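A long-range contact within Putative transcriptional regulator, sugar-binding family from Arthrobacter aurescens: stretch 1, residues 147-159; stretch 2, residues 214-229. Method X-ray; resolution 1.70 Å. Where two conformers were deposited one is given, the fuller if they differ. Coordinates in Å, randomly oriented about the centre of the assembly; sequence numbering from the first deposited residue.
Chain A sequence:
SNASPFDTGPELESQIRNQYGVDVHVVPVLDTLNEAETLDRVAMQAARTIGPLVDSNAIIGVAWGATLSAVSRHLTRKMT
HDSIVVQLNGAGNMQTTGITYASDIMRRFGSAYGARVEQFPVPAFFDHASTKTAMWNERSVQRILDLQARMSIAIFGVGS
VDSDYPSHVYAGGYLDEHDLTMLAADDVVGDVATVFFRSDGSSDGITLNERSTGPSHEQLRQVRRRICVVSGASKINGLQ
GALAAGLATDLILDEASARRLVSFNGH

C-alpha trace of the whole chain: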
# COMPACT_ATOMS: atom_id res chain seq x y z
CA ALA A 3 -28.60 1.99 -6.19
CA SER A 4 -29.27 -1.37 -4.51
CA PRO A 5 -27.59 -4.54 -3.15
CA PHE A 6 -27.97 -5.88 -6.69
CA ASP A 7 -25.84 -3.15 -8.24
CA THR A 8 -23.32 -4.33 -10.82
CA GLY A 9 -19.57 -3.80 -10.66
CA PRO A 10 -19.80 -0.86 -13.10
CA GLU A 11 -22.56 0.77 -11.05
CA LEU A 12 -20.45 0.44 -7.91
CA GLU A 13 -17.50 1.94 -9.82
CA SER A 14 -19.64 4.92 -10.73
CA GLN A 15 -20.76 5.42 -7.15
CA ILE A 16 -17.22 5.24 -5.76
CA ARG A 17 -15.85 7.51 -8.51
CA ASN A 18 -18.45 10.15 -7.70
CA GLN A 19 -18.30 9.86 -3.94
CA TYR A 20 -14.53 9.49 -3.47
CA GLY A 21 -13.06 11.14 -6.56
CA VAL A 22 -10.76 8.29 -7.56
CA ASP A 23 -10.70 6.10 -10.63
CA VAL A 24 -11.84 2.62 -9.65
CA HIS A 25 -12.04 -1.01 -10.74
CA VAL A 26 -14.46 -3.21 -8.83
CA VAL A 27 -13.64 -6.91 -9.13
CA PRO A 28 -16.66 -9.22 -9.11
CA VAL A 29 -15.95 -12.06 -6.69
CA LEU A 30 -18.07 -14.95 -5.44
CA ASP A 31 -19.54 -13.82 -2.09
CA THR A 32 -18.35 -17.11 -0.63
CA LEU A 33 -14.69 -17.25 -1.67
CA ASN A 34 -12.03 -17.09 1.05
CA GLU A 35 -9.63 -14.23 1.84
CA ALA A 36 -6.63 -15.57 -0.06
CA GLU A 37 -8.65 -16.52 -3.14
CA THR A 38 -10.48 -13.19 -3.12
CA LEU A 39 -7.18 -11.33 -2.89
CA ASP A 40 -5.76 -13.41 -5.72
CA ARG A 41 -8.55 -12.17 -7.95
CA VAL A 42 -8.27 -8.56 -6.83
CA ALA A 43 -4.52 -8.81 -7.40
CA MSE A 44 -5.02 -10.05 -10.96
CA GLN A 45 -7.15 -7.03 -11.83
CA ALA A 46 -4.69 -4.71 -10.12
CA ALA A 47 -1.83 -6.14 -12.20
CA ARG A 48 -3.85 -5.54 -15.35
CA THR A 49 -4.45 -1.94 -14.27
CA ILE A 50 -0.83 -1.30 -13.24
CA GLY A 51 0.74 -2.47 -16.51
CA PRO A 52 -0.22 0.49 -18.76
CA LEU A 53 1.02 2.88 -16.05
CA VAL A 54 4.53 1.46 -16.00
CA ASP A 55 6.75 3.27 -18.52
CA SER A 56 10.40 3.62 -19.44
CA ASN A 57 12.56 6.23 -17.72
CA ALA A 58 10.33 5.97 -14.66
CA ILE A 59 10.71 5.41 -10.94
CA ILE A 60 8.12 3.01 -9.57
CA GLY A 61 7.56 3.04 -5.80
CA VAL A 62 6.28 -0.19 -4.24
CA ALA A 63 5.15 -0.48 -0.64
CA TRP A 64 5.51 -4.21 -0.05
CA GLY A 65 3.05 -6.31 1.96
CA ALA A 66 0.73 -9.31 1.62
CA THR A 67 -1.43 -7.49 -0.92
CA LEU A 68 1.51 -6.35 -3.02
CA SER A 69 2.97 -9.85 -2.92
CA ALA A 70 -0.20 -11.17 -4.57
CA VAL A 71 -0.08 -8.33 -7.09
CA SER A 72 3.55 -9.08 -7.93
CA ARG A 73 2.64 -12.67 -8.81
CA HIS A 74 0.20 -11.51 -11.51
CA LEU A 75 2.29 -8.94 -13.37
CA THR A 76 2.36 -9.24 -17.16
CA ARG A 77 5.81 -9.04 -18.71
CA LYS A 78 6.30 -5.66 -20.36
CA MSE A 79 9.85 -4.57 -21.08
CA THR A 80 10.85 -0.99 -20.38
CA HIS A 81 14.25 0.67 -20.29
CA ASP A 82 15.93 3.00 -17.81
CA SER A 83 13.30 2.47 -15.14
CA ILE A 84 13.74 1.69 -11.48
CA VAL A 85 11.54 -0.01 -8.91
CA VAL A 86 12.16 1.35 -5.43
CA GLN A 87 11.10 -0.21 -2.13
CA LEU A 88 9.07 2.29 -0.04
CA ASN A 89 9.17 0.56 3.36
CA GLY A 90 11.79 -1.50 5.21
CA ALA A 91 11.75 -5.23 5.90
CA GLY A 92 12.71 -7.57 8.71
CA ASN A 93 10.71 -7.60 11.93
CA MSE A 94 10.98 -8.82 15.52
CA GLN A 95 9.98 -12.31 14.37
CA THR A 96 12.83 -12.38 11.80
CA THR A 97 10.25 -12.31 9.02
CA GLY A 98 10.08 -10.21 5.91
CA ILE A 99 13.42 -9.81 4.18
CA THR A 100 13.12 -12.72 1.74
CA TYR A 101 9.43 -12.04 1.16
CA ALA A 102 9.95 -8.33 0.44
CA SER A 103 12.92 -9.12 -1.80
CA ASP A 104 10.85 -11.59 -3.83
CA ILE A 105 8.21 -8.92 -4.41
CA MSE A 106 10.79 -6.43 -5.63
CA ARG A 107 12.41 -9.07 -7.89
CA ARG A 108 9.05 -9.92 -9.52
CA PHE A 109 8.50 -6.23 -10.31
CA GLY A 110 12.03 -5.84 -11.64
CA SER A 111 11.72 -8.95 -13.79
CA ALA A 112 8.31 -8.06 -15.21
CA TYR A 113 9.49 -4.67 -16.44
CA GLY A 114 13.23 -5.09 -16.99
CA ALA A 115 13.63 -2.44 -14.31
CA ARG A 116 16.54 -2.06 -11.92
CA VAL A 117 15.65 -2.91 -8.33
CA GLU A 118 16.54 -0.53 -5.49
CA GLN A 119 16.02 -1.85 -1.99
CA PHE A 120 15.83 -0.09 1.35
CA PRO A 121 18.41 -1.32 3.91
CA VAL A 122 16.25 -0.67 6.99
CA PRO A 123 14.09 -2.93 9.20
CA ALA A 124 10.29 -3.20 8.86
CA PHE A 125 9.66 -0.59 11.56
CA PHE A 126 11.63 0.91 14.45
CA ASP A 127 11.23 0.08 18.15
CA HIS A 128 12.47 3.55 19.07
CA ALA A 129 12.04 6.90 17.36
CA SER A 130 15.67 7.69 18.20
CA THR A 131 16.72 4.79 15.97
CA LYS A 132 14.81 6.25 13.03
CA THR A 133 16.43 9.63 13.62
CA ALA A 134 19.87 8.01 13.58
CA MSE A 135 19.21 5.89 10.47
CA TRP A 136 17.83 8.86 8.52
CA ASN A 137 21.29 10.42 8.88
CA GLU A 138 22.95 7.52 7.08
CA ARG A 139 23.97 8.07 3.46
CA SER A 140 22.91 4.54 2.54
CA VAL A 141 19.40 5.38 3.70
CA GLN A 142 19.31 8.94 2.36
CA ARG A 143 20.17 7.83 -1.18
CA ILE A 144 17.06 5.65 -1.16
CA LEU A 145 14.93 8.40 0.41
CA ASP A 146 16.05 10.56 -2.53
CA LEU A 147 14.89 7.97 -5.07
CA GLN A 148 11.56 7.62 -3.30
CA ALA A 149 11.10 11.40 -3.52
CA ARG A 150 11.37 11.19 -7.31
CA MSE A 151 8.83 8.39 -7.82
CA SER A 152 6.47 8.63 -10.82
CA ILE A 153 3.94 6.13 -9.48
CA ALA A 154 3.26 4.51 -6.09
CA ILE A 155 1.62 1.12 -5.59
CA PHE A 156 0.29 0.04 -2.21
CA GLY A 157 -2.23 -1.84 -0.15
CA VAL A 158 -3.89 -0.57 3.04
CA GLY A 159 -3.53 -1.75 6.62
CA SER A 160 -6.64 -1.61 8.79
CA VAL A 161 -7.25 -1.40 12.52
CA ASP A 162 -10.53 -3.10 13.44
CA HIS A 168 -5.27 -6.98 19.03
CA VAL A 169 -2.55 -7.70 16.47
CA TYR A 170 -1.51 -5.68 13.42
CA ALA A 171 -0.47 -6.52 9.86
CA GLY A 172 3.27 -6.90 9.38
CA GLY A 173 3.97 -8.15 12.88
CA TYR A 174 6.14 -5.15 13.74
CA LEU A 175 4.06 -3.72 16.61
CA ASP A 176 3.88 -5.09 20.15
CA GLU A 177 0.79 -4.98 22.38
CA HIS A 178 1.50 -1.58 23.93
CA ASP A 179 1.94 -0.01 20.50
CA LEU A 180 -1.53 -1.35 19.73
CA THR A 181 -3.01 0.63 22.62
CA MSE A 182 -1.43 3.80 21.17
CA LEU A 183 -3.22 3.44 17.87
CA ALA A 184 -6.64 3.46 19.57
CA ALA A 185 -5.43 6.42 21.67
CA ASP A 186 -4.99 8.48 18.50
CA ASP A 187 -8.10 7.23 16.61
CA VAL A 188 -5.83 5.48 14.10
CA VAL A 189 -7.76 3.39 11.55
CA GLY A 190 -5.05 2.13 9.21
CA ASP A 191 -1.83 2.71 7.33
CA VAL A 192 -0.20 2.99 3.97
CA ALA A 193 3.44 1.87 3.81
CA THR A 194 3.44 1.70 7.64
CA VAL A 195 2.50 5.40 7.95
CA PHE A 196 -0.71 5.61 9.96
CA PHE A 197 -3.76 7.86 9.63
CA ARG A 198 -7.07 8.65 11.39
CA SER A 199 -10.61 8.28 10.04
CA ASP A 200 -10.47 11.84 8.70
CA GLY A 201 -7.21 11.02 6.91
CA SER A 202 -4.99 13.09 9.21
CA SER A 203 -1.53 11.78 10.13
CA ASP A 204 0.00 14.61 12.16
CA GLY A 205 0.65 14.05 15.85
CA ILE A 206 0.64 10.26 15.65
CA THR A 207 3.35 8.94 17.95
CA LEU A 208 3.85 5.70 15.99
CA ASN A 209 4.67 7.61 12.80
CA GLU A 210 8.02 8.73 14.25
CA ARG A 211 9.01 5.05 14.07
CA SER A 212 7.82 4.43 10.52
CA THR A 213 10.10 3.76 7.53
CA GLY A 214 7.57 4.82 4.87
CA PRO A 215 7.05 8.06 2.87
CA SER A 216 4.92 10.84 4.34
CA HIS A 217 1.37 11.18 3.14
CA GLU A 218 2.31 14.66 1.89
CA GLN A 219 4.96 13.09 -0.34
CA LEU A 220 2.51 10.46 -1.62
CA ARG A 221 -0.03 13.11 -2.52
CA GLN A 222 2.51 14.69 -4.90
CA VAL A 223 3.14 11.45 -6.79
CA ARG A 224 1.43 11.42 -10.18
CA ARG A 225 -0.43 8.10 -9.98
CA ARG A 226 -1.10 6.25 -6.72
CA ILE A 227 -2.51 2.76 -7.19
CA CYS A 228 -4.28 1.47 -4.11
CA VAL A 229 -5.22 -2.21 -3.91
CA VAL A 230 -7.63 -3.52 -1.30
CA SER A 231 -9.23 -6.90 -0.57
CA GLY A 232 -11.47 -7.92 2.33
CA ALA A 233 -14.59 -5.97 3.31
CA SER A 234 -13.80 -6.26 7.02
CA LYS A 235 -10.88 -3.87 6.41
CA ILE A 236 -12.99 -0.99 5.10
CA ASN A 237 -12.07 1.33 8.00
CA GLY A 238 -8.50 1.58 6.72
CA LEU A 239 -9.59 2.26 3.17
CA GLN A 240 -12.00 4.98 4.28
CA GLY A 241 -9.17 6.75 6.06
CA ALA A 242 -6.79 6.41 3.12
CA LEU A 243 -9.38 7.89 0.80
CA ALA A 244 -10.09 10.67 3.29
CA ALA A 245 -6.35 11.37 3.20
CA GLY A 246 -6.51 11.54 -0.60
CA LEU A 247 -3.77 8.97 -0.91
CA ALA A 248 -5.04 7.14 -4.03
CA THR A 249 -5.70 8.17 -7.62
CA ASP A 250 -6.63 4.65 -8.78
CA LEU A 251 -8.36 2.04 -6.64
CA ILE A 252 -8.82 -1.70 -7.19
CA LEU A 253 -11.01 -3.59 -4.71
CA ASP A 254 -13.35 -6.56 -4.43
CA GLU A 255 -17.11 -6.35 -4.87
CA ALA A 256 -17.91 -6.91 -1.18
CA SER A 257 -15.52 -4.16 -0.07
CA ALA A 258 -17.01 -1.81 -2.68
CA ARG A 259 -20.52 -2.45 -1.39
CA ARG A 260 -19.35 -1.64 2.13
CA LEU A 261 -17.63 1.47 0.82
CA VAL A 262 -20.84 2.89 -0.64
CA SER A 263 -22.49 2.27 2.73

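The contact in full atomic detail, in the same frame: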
# COMPACT_ATOMS: atom_id res chain seq x y z
N LEU A 147 15.54 8.67 -3.96
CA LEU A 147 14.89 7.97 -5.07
C LEU A 147 13.39 7.94 -4.86
O LEU A 147 12.62 8.16 -5.79
CB LEU A 147 15.40 6.53 -5.18
CG LEU A 147 16.52 6.27 -6.19
CD1 LEU A 147 16.86 4.77 -6.22
CD2 LEU A 147 16.10 6.75 -7.57
N GLN A 148 12.98 7.65 -3.63
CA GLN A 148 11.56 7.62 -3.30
C GLN A 148 10.92 8.96 -3.62
O GLN A 148 9.80 9.01 -4.11
CB GLN A 148 11.35 7.29 -1.82
CG GLN A 148 11.64 5.83 -1.46
CD GLN A 148 11.60 5.58 0.03
OE1 GLN A 148 11.39 6.50 0.81
NE2 GLN A 148 11.81 4.32 0.44
N ALA A 149 11.63 10.05 -3.34
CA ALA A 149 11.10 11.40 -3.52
C ALA A 149 10.82 11.70 -4.99
O ALA A 149 9.99 12.56 -5.32
CB ALA A 149 12.05 12.44 -2.92
N ARG A 150 11.51 10.99 -5.88
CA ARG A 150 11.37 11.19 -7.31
C ARG A 150 10.39 10.22 -7.97
O ARG A 150 10.29 10.18 -9.20
CB ARG A 150 12.72 11.05 -8.01
CG ARG A 150 13.77 12.10 -7.64
CD ARG A 150 15.17 11.62 -8.06
NE ARG A 150 15.23 11.37 -9.50
CZ ARG A 150 16.13 10.59 -10.10
NH1 ARG A 150 17.06 9.97 -9.39
NH2 ARG A 150 16.09 10.42 -11.42
N MSE A 151 9.67 9.41 -7.19
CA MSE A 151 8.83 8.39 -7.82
C MSE A 151 7.73 8.95 -8.74
O MSE A 151 7.13 9.99 -8.45
CB MSE A 151 8.22 7.43 -6.80
CG MSE A 151 7.19 8.04 -5.91
SE MSE A 151 6.56 6.69 -4.65
CE MSE A 151 6.93 7.68 -3.01
N SER A 152 7.49 8.24 -9.83
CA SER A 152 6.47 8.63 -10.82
C SER A 152 5.12 8.04 -10.42
O SER A 152 4.08 8.69 -10.57
CB SER A 152 6.86 8.11 -12.21
OG SER A 152 8.26 8.11 -12.42
N ILE A 153 5.15 6.80 -9.95
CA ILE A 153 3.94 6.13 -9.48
C ILE A 153 4.21 5.40 -8.16
O ILE A 153 5.36 5.06 -7.84
CB ILE A 153 3.32 5.15 -10.53
CG1 ILE A 153 4.10 3.84 -10.62
CG2 ILE A 153 3.19 5.82 -11.90
CD1 ILE A 153 3.49 2.84 -11.62
N ALA A 154 3.16 5.22 -7.37
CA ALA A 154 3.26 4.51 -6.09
C ALA A 154 2.22 3.41 -6.11
O ALA A 154 1.11 3.64 -6.57
CB ALA A 154 3.00 5.45 -4.92
N ILE A 155 2.57 2.23 -5.62
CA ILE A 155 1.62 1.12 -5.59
C ILE A 155 1.59 0.57 -4.19
O ILE A 155 2.65 0.26 -3.63
CB ILE A 155 2.03 -0.02 -6.54
CG1 ILE A 155 2.35 0.54 -7.93
CG2 ILE A 155 0.91 -1.06 -6.63
CD1 ILE A 155 2.98 -0.48 -8.89
N PHE A 156 0.40 0.42 -3.62
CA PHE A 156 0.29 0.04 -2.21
C PHE A 156 -1.04 -0.57 -1.85
O PHE A 156 -2.07 -0.30 -2.47
CB PHE A 156 0.54 1.25 -1.30
CG PHE A 156 -0.30 2.46 -1.63
CD1 PHE A 156 -1.57 2.62 -1.09
CD2 PHE A 156 0.21 3.45 -2.46
CE1 PHE A 156 -2.33 3.76 -1.39
CE2 PHE A 156 -0.55 4.59 -2.76
CZ PHE A 156 -1.82 4.74 -2.22
N GLY A 157 -1.02 -1.39 -0.80
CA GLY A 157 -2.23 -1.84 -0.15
C GLY A 157 -2.53 -0.95 1.06
O GLY A 157 -1.91 0.10 1.25
N VAL A 158 -3.48 -1.37 1.88
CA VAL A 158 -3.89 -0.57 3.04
C VAL A 158 -4.00 -1.47 4.26
O VAL A 158 -4.67 -2.51 4.21
CB VAL A 158 -5.26 0.10 2.80
CG1 VAL A 158 -5.66 0.96 4.00
CG2 VAL A 158 -5.21 0.97 1.55
N GLY A 159 -3.35 -1.07 5.35
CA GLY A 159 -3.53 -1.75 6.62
C GLY A 159 -4.77 -1.20 7.29
O GLY A 159 -5.17 -0.06 7.04
N GLY A 214 8.21 4.47 6.14
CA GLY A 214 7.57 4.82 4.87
C GLY A 214 7.50 6.32 4.57
O GLY A 214 7.76 7.14 5.44
N PRO A 215 7.17 6.66 3.32
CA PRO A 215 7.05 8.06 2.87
C PRO A 215 5.90 8.77 3.56
O PRO A 215 4.90 8.14 3.91
CB PRO A 215 6.72 7.92 1.37
CG PRO A 215 7.00 6.49 1.02
CD PRO A 215 6.79 5.71 2.27
N SER A 216 6.01 10.08 3.73
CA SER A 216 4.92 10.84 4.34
C SER A 216 3.74 10.84 3.40
O SER A 216 3.89 10.67 2.19
CB SER A 216 5.32 12.28 4.65
OG SER A 216 5.51 13.01 3.45
N HIS A 217 2.56 11.06 3.96
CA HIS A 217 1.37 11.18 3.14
C HIS A 217 1.46 12.41 2.23
O HIS A 217 1.03 12.36 1.08
CB HIS A 217 0.11 11.17 4.01
CG HIS A 217 -0.07 9.87 4.74
ND1 HIS A 217 -0.92 9.73 5.82
CD2 HIS A 217 0.50 8.66 4.56
CE1 HIS A 217 -0.87 8.48 6.26
NE2 HIS A 217 -0.01 7.81 5.51
N GLU A 218 2.07 13.49 2.72
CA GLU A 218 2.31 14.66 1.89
C GLU A 218 3.12 14.32 0.64
O GLU A 218 2.80 14.75 -0.47
CB GLU A 218 2.99 15.79 2.68
CG GLU A 218 3.22 17.05 1.85
CD GLU A 218 4.00 18.13 2.58
OE1 GLU A 218 4.36 17.92 3.76
OE2 GLU A 218 4.25 19.19 1.97
N GLN A 219 4.18 13.53 0.81
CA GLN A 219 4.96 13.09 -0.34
C GLN A 219 4.14 12.23 -1.30
O GLN A 219 4.20 12.42 -2.51
CB GLN A 219 6.21 12.34 0.12
CG GLN A 219 7.09 11.91 -1.04
CD GLN A 219 8.39 11.28 -0.58
OE1 GLN A 219 9.29 11.97 -0.08
NE2 GLN A 219 8.50 9.97 -0.73
N LEU A 220 3.37 11.28 -0.77
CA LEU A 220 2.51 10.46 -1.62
C LEU A 220 1.56 11.31 -2.45
O LEU A 220 1.34 11.05 -3.63
CB LEU A 220 1.67 9.49 -0.79
CG LEU A 220 2.32 8.20 -0.35
CD1 LEU A 220 1.23 7.31 0.23
CD2 LEU A 220 3.01 7.51 -1.52
N ARG A 221 0.96 12.32 -1.82
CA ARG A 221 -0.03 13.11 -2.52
C ARG A 221 0.55 13.88 -3.71
O ARG A 221 -0.19 14.38 -4.53
CB ARG A 221 -0.77 14.05 -1.56
CG ARG A 221 -1.82 13.34 -0.69
CD ARG A 221 -2.66 14.35 0.10
NE ARG A 221 -1.92 14.96 1.20
CZ ARG A 221 -1.91 14.51 2.45
NH1 ARG A 221 -2.62 13.44 2.79
NH2 ARG A 221 -1.19 15.14 3.38
N GLN A 222 1.88 13.97 -3.78
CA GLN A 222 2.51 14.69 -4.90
C GLN A 222 2.92 13.74 -6.02
O GLN A 222 3.38 14.18 -7.07
CB GLN A 222 3.74 15.48 -4.44
CG GLN A 222 3.61 16.15 -3.07
CD GLN A 222 2.36 17.00 -2.94
OE1 GLN A 222 1.95 17.67 -3.89
NE2 GLN A 222 1.75 16.99 -1.75
N VAL A 223 2.78 12.43 -5.78
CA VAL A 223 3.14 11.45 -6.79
C VAL A 223 2.02 11.43 -7.83
O VAL A 223 0.84 11.57 -7.51
CB VAL A 223 3.34 10.07 -6.16
CG1 VAL A 223 3.60 9.01 -7.25
CG2 VAL A 223 4.49 10.10 -5.18
N ARG A 224 2.40 11.27 -9.10
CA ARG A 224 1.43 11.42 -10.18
C ARG A 224 0.26 10.42 -10.16
O ARG A 224 -0.90 10.82 -10.22
CB ARG A 224 2.11 11.39 -11.54
CG ARG A 224 1.24 12.03 -12.60
CD ARG A 224 1.84 11.89 -13.97
NE ARG A 224 1.57 10.58 -14.52
CZ ARG A 224 2.49 9.63 -14.63
NH1 ARG A 224 2.17 8.45 -15.15
NH2 ARG A 224 3.73 9.89 -14.25
N ARG A 225 0.58 9.14 -10.11
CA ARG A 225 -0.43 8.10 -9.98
C ARG A 225 -0.15 7.27 -8.73
O ARG A 225 0.99 6.84 -8.49
CB ARG A 225 -0.44 7.19 -11.22
CG ARG A 225 -0.76 7.89 -12.55
CD ARG A 225 -2.20 8.43 -12.62
NE ARG A 225 -3.21 7.40 -12.89
CZ ARG A 225 -3.62 7.03 -14.11
NH1 ARG A 225 -3.10 7.60 -15.19
NH2 ARG A 225 -4.56 6.10 -14.24
N ARG A 226 -1.19 7.04 -7.94
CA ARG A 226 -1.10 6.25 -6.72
C ARG A 226 -2.12 5.13 -6.81
O ARG A 226 -3.33 5.37 -6.77
CB ARG A 226 -1.35 7.10 -5.48
CG ARG A 226 -0.21 8.05 -5.14
CD ARG A 226 -0.49 9.45 -5.59
NE ARG A 226 -1.69 10.00 -4.94
CZ ARG A 226 -2.21 11.18 -5.24
NH1 ARG A 226 -3.31 11.59 -4.62
NH2 ARG A 226 -1.64 11.94 -6.16
N ILE A 227 -1.63 3.90 -6.94
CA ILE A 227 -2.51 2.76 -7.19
C ILE A 227 -2.69 2.02 -5.88
O ILE A 227 -1.73 1.50 -5.31
CB ILE A 227 -1.93 1.78 -8.24
CG1 ILE A 227 -1.79 2.46 -9.60
CG2 ILE A 227 -2.85 0.59 -8.43
CD1 ILE A 227 -0.59 3.33 -9.75
N CYS A 228 -3.93 2.01 -5.40
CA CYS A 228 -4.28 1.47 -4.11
C CYS A 228 -5.06 0.18 -4.30
O CYS A 228 -6.08 0.16 -5.02
CB CYS A 228 -5.12 2.50 -3.35
SG CYS A 228 -5.67 1.95 -1.73
N VAL A 229 -4.61 -0.91 -3.68
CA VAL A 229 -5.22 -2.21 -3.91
C VAL A 229 -5.72 -2.76 -2.60
O VAL A 229 -4.95 -2.89 -1.66
CB VAL A 229 -4.22 -3.22 -4.50
CG1 VAL A 229 -4.94 -4.54 -4.78
CG2 VAL A 229 -3.56 -2.66 -5.77
O HOH W 1 10.53 9.26 1.06
O HOH W 2 5.21 11.69 -9.87
O HOH W 3 -4.57 -3.84 0.86

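Neighbouring parallel β-strands far apart in sequence illustrate a general principle: the backbone fixes the register, and the side chains, alternating between the two faces of the sheet, decide what is packed against it. In this putative sugar-binding transcriptional regulator, strand 153-156 runs beside strand 225-229 with only 9° between their directions. Four hydrogen bonds join them, each strand reaching across in turn: Ala 154 N to Arg 225 O (2.9 Å), Ile 227 N to Ala 154 O (2.8 Å), Phe 156 N to Ile 227 O (2.9 Å) and Val 229 N to Phe 156 O (2.9 Å). Ala 154 and Phe 156 thus use both their N and O atoms in this pairing, while the alternate residues of strand 153-156 contribute CA-H...O contacts, such as Ile 155 CA to Ile 227 O at 3.4 Å.

Water joins the stretches at both ends of the ladder. Val 158 N lies 4.1 Å from Val 229 O, too far for a bond, and water 3 spans the gap, accepting from the former and donating to the latter. At the other end, water 2 accepts from Arg 224 N and donates to Met 151 O and Ser 152 O.

One face of the sheet carries Ile 153, Ile 155, Arg 225 and Ile 227. Branched aliphatic side chains suit extended backbone, and here their rotamers differ: Ile 153 is p, Ile 155 and Ile 227 are m. With chi2 at p, Ile 227 brings CD1 to 4.4 Å from Ile 153 CB, while its CB lies 4.3 Å from Ile 155 CG2. Arg 225, m at chi1 through chi3, keeps its CB 3.9 Å from Ile 153 CG2 but leads its charged end away.

The other face carries Ala 154, Phe 156, Arg 226 and Cys 228. The methyl CB of Ala 154 lies 4.0 Å from Leu 220 CD2 of the helix and 4.3 Å from Val 223 CG1. Phe 156, with chi1 p and chi2 near 90°, lays one ring face over Ile 227 O and Cys 228 CA, while Arg 226 CB approaches its edge. The ring's CE1 reaches Cys 228 CB at 3.6 Å; Cys 228, in the t rotamer, sets SG 3.5 Å from Val 158 CG2. Arg 226 is partly exposed: its aliphatic CG packs 4.1 Å from Ala 154 CB, and its chain curls back so that NH2 donates to Val 223 O (2.8 Å).

Met 151, a selenomethionine in the loop before strand 153-156, packs against the helix and the loops flanking it. Its unbranched chain, p then t, places CG 3.5 Å from Val 223 CG2 and carries CE to 4.2 Å from both Pro 215 CG and Leu 220 CD2. Gln 219, t at chi1 and chi2, extends toward the first stretch; its NE2 donates to water 1, which in turn donates to Gln 148 OE1. At the N-cap position, right before the helix, Ser 216 OG accepts from Gln 219 N (3.0 Å).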